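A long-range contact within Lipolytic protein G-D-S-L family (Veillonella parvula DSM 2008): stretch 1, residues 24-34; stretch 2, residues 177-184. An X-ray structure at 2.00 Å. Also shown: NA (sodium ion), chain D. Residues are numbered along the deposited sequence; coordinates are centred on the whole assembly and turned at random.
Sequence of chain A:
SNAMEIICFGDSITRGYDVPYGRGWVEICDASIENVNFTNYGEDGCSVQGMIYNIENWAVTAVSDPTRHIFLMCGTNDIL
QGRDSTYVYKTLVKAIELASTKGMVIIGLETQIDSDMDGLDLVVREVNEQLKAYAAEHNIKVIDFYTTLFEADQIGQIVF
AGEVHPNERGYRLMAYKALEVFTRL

Stretch 1 (24-34) GWVEICDASIE
Stretch 2 (177-184) KALEVFTR

The contact is a small apolar packing of two helices, extended by I33 just past the end of the first, in which W25, C29, S32 and I33 meet A178, L179, F182 and T183 without a single hydrogen bond across the stretches, burying 318 Å² in total. Helix 25-32 has G24 (phi/psi -69/158) at its N-cap and phi/psi near -65/-40 over most of W25 to D30, drifting to -92/-17 at S32. The second helix, which begins earlier in the chain and carries A178 and L179 (-68/-37 and -62/-22), runs in broadly the same direction, the axes 10.2 Å apart at closest approach and crossing at -47°. The register pairs C29 with L179 (CA to CA 6.6 Å) and, four residues further along both stretches, I33 with T183 (CA to CA 7.4 Å).

C29 (chi1 m) lies at the heart of the packing, a van der Waals contact of apolar groups largely withdrawn from solvent. C29 SG is 3.9 Å from each of A178 CB, L179 CG and F182 CD2. F182 (chi1 -62°, chi2 -39°) presents its ring edge to W25 CZ3 and C29 SG, the sulfur 5.1 Å from the ring centroid and 90° off the normal. W25 (chi1 67°, chi2 -86°) places CZ3 3.9 Å from F182 CE2, edge to edge rather than stacked, and 4.0 Å from A178 CB; the small alanine side chain thus packs against both W25 and C29.

I33 leaves helical geometry (phi/psi -122/122), yet its CA-to-CB bond still points toward the second stretch, and rotamer m,t carries I33 CD1 to 3.6 Å from L179 CD2 and 3.9 Å from F182 CB. L179, also m,t, sets CD1 3.9 Å from S32 CB.

The two hydroxyls at the margin bond within their own stretches: S32 OG (chi1 m) donates to I28 O at 2.7 Å, and T183 OG1 (chi1 m) donates weakly to L179 O at 3.0 Å. A sodium ion, NA, binds D30 O at 2.4 Å and I33 O at 2.3 Å, tying together the backbone where the first helix ends.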

ATOM      1  N   GLY A  24      -2.109   6.400  11.612  1.00 18.17           N
ATOM      2  CA  GLY A  24      -1.995   5.537  10.436  1.00 17.52           C
ATOM      3  C   GLY A  24      -0.562   5.549   9.989  1.00 17.28           C
ATOM      4  O   GLY A  24       0.209   6.499  10.278  1.00 19.08           O
ATOM      5  N   TRP A  25      -0.130   4.540   9.256  1.00 18.92           N
ATOM      6  CA  TRP A  25       1.272   4.451   8.904  1.00 18.14           C
ATOM      7  C   TRP A  25       1.797   5.565   8.030  1.00 18.22           C
ATOM      8  O   TRP A  25       2.944   5.974   8.143  1.00 19.13           O
ATOM      9  CB  TRP A  25       1.638   3.089   8.272  1.00 19.09           C
ATOM     10  CG  TRP A  25       1.037   2.787   6.897  1.00 16.59           C
ATOM     11  CD1 TRP A  25      -0.191   2.229   6.624  1.00 16.55           C
ATOM     12  CD2 TRP A  25       1.613   3.117   5.634  1.00 16.31           C
ATOM     13  NE1 TRP A  25      -0.385   2.183   5.232  1.00 17.50           N
ATOM     14  CE2 TRP A  25       0.707   2.729   4.623  1.00 18.09           C
ATOM     15  CE3 TRP A  25       2.801   3.707   5.261  1.00 19.39           C
ATOM     16  CZ2 TRP A  25       1.012   2.851   3.262  1.00 18.49           C
ATOM     17  CZ3 TRP A  25       3.071   3.877   3.945  1.00 20.82           C
ATOM     18  CH2 TRP A  25       2.170   3.453   2.945  1.00 18.87           C
ATOM     19  N   VAL A  26       0.960   6.099   7.159  1.00 18.37           N
ATOM     20  CA  VAL A  26       1.426   7.216   6.303  1.00 17.37           C
ATOM     21  C   VAL A  26       1.751   8.444   7.112  1.00 18.13           C
ATOM     22  O   VAL A  26       2.784   9.108   6.927  1.00 20.54           O
ATOM     23  CB  VAL A  26       0.372   7.545   5.193  1.00 17.51           C
ATOM     24  CG1 VAL A  26       0.782   8.775   4.362  1.00 19.17           C
ATOM     25  CG2 VAL A  26       0.165   6.335   4.295  1.00 20.00           C
ATOM     26  N   GLU A  27       0.916   8.654   8.082  1.00 19.02           N
ATOM     27  CA  GLU A  27       1.105   9.804   8.859  1.00 20.16           C
ATOM     28  C   GLU A  27       2.283   9.731   9.817  1.00 18.88           C
ATOM     29  O   GLU A  27       2.973  10.725  10.036  1.00 17.83           O
ATOM     30  CB  GLU A  27      -0.219  10.113   9.564  1.00 21.50           C
ATOM     31  CG  GLU A  27      -1.278  10.748   8.657  1.00 22.96           C
ATOM     32  CD  GLU A  27      -1.949   9.772   7.693  1.00 23.44           C
ATOM     33  OE1 GLU A  27      -2.086   8.576   8.034  1.00 21.95           O
ATOM     34  OE2 GLU A  27      -2.347  10.203   6.586  1.00 24.60           O
ATOM     35  N   ILE A  28       2.512   8.546  10.366  1.00 20.42           N
ATOM     36  CA  ILE A  28       3.728   8.253  11.146  1.00 21.16           C
ATOM     37  C   ILE A  28       4.958   8.535  10.291  1.00 20.31           C
ATOM     38  O   ILE A  28       5.905   9.197  10.733  1.00 18.82           O
ATOM     39  CB  ILE A  28       3.704   6.781  11.700  1.00 21.15           C
ATOM     40  CG1 ILE A  28       2.585   6.669  12.725  1.00 21.40           C
ATOM     41  CG2 ILE A  28       5.011   6.495  12.371  1.00 23.19           C
ATOM     42  CD1 ILE A  28       2.326   5.257  13.211  1.00 23.03           C
ATOM     43  N   CYS A  29       4.938   8.088   9.046  1.00 19.75           N
ATOM     44  CA  CYS A  29       6.067   8.315   8.187  1.00 20.35           C
ATOM     45  C   CYS A  29       6.268   9.806   7.939  1.00 22.36           C
ATOM     46  O   CYS A  29       7.391  10.318   8.013  1.00 22.87           O
ATOM     47  CB  CYS A  29       5.978   7.594   6.875  1.00 20.15           C
ATOM     48  SG  CYS A  29       6.068   5.830   6.927  1.00 23.63           S
ATOM     49  N   ASP A  30       5.185  10.530   7.738  1.00 20.39           N
ATOM     50  CA  ASP A  30       5.313  11.929   7.454  1.00 22.17           C
ATOM     51  C   ASP A  30       5.930  12.724   8.653  1.00 24.03           C
ATOM     52  O   ASP A  30       6.688  13.728   8.439  1.00 20.87           O
ATOM     53  CB  ASP A  30       3.944  12.521   7.160  1.00 22.43           C
ATOM     54  CG  ASP A  30       4.032  13.956   6.640  1.00 26.73           C
ATOM     55  OD1 ASP A  30       4.378  14.214   5.510  1.00 28.00           O
ATOM     56  OD2 ASP A  30       3.744  14.851   7.381  1.00 31.07           O
ATOM     57  N   ALA A  31       5.569  12.272   9.862  1.00 22.90           N
ATOM     58  CA  ALA A  31       6.058  12.893  11.092  1.00 25.73           C
ATOM     59  C   ALA A  31       7.481  12.456  11.339  1.00 25.52           C
ATOM     60  O   ALA A  31       8.213  13.122  12.094  1.00 28.43           O
ATOM     61  CB  ALA A  31       5.169  12.533  12.286  1.00 27.16           C
ATOM     62  N   SER A  32       7.924  11.373  10.725  1.00 24.60           N
ATOM     63  CA  SER A  32       9.285  10.908  10.970  1.00 24.94           C
ATOM     64  C   SER A  32      10.323  11.433  10.026  1.00 30.19           C
ATOM     65  O   SER A  32      11.494  11.310  10.320  1.00 28.06           O
ATOM     66  CB  SER A  32       9.371   9.383  10.883  1.00 28.34           C
ATOM     67  OG  SER A  32       8.392   8.817  11.742  1.00 29.90           O
ATOM     68  N   ILE A  33       9.956  11.967   8.870  1.00 25.00           N
ATOM     69  CA  ILE A  33      10.945  12.458   7.894  1.00 27.15           C
ATOM     70  C   ILE A  33      10.679  13.930   7.611  1.00 31.17           C
ATOM     71  O   ILE A  33       9.587  14.330   7.181  1.00 25.11           O
ATOM     72  CB  ILE A  33      10.891  11.726   6.572  1.00 31.72           C
ATOM     73  CG1 ILE A  33      11.091  10.254   6.783  1.00 31.47           C
ATOM     74  CG2 ILE A  33      12.045  12.162   5.687  1.00 32.48           C
ATOM     75  CD1 ILE A  33      10.881   9.415   5.535  1.00 31.90           C
ATOM     76  N   GLU A  34      11.690  14.756   7.851  1.00 35.06           N
ATOM     77  CA  GLU A  34      11.480  16.194   7.807  1.00 42.94           C
ATOM     78  C   GLU A  34      11.287  16.697   6.390  1.00 40.03           C
ATOM     79  O   GLU A  34      10.305  17.388   6.140  1.00 49.01           O
ATOM     80  CB  GLU A  34      12.625  16.983   8.469  1.00 53.39           C
ATOM     81  CG  GLU A  34      12.103  18.117   9.374  1.00 72.47           C
ATOM     82  CD  GLU A  34      11.685  17.610  10.770  1.00 85.63           C
ATOM     83  OE1 GLU A  34      12.583  17.282  11.588  1.00103.96           O
ATOM     84  OE2 GLU A  34      10.467  17.538  11.072  1.00 84.15           O
ATOM     85  N   LYS A 177       8.533  -0.459   8.708  1.00 19.62           N
ATOM     86  CA  LYS A 177       8.917  -1.191   7.514  1.00 21.55           C
ATOM     87  C   LYS A 177       8.917  -0.269   6.282  1.00 23.24           C
ATOM     88  O   LYS A 177       9.816  -0.350   5.495  1.00 20.46           O
ATOM     89  CB  LYS A 177       7.940  -2.303   7.277  1.00 22.11           C
ATOM     90  CG  LYS A 177       8.278  -3.197   6.110  1.00 29.06           C
ATOM     91  CD  LYS A 177       9.603  -3.931   6.329  1.00 30.56           C
ATOM     92  CE  LYS A 177       9.602  -5.199   5.521  1.00 39.00           C
ATOM     93  NZ  LYS A 177      10.780  -6.000   5.937  1.00 46.28           N
ATOM     94  N   ALA A 178       7.960   0.669   6.179  1.00 20.72           N
ATOM     95  CA  ALA A 178       7.932   1.637   5.013  1.00 19.33           C
ATOM     96  C   ALA A 178       9.107   2.599   5.085  1.00 20.29           C
ATOM     97  O   ALA A 178       9.720   2.957   4.079  1.00 19.10           O
ATOM     98  CB  ALA A 178       6.631   2.450   5.073  1.00 19.84           C
ATOM     99  N   LEU A 179       9.468   3.003   6.293  1.00 20.86           N
ATOM    100  CA  LEU A 179      10.627   3.837   6.491  1.00 22.71           C
ATOM    101  C   LEU A 179      11.976   3.238   6.070  1.00 24.63           C
ATOM    102  O   LEU A 179      12.900   3.980   5.727  1.00 24.34           O
ATOM    103  CB  LEU A 179      10.706   4.352   7.932  1.00 24.85           C
ATOM    104  CG  LEU A 179       9.642   5.396   8.379  1.00 26.80           C
ATOM    105  CD1 LEU A 179       9.694   5.663   9.886  1.00 25.50           C
ATOM    106  CD2 LEU A 179       9.864   6.671   7.641  1.00 25.82           C
ATOM    107  N   GLU A 180      12.069   1.932   5.987  1.00 26.26           N
ATOM    108  CA  GLU A 180      13.283   1.340   5.486  1.00 27.50           C
ATOM    109  C   GLU A 180      13.458   1.717   4.011  1.00 31.90           C
ATOM    110  O   GLU A 180      14.578   1.846   3.571  1.00 28.91           O
ATOM    111  CB  GLU A 180      13.285  -0.151   5.613  1.00 29.30           C
ATOM    112  CG  GLU A 180      13.268  -0.682   7.052  1.00 32.50           C
ATOM    113  CD  GLU A 180      13.119  -2.243   7.091  1.00 40.24           C
ATOM    114  OE1 GLU A 180      13.613  -2.923   6.166  1.00 43.64           O
ATOM    115  OE2 GLU A 180      12.450  -2.799   8.015  1.00 39.68           O
ATOM    116  N   VAL A 181      12.363   1.956   3.287  1.00 28.36           N
ATOM    117  CA  VAL A 181      12.429   2.374   1.853  1.00 26.15           C
ATOM    118  C   VAL A 181      12.438   3.852   1.746  1.00 25.45           C
ATOM    119  O   VAL A 181      13.326   4.429   1.090  1.00 31.03           O
ATOM    120  CB  VAL A 181      11.220   1.816   1.102  1.00 29.76           C
ATOM    121  CG1 VAL A 181      10.981   2.535  -0.251  1.00 29.23           C
ATOM    122  CG2 VAL A 181      11.364   0.336   0.916  1.00 29.26           C
ATOM    123  N   PHE A 182      11.518   4.545   2.445  1.00 24.43           N
ATOM    124  CA  PHE A 182      11.375   5.990   2.269  1.00 23.51           C
ATOM    125  C   PHE A 182      12.572   6.794   2.723  1.00 30.44           C
ATOM    126  O   PHE A 182      12.833   7.882   2.193  1.00 32.36           O
ATOM    127  CB  PHE A 182      10.137   6.587   2.986  1.00 24.37           C
ATOM    128  CG  PHE A 182       8.807   6.066   2.501  1.00 23.40           C
ATOM    129  CD1 PHE A 182       8.563   5.820   1.148  1.00 27.18           C
ATOM    130  CD2 PHE A 182       7.775   5.907   3.387  1.00 23.97           C
ATOM    131  CE1 PHE A 182       7.308   5.379   0.727  1.00 27.76           C
ATOM    132  CE2 PHE A 182       6.527   5.435   2.976  1.00 25.71           C
ATOM    133  CZ  PHE A 182       6.309   5.172   1.640  1.00 23.58           C
ATOM    134  N   THR A 183      13.252   6.317   3.752  1.00 32.34           N
ATOM    135  CA  THR A 183      14.403   7.009   4.303  1.00 35.01           C
ATOM    136  C   THR A 183      15.613   6.995   3.355  1.00 34.18           C
ATOM    137  O   THR A 183      16.468   7.861   3.419  1.00 36.53           O
ATOM    138  CB  THR A 183      14.770   6.394   5.684  1.00 37.50           C
ATOM    139  OG1 THR A 183      13.723   6.720   6.605  1.00 43.97           O
ATOM    140  CG2 THR A 183      15.937   7.020   6.210  1.00 44.77           C
ATOM    141  N   ARG A 184      15.690   6.017   2.490  1.00 37.17           N
ATOM    142  CA  ARG A 184      16.807   5.881   1.603  1.00 45.79           C
ATOM    143  C   ARG A 184      16.564   6.579   0.252  1.00 50.09           C
ATOM    144  O   ARG A 184      17.400   6.491  -0.627  1.00 52.25           O
ATOM    145  CB  ARG A 184      17.074   4.392   1.351  1.00 48.51           C
ATOM    146  CG  ARG A 184      17.689   3.576   2.491  1.00 59.66           C
ATOM    147  CD  ARG A 184      17.871   2.133   1.985  1.00 74.04           C
ATOM    148  NE  ARG A 184      18.453   1.181   2.945  1.00 94.56           N
ATOM    149  CZ  ARG A 184      19.736   0.796   2.980  1.00102.79           C
ATOM    150  NH1 ARG A 184      20.631   1.293   2.127  1.00103.73           N
ATOM    151  NH2 ARG A 184      20.135  -0.087   3.894  1.00102.12           N
TER
HETATM  152 NA    NA D 502       7.499  15.185   6.651  1.00 19.91          NA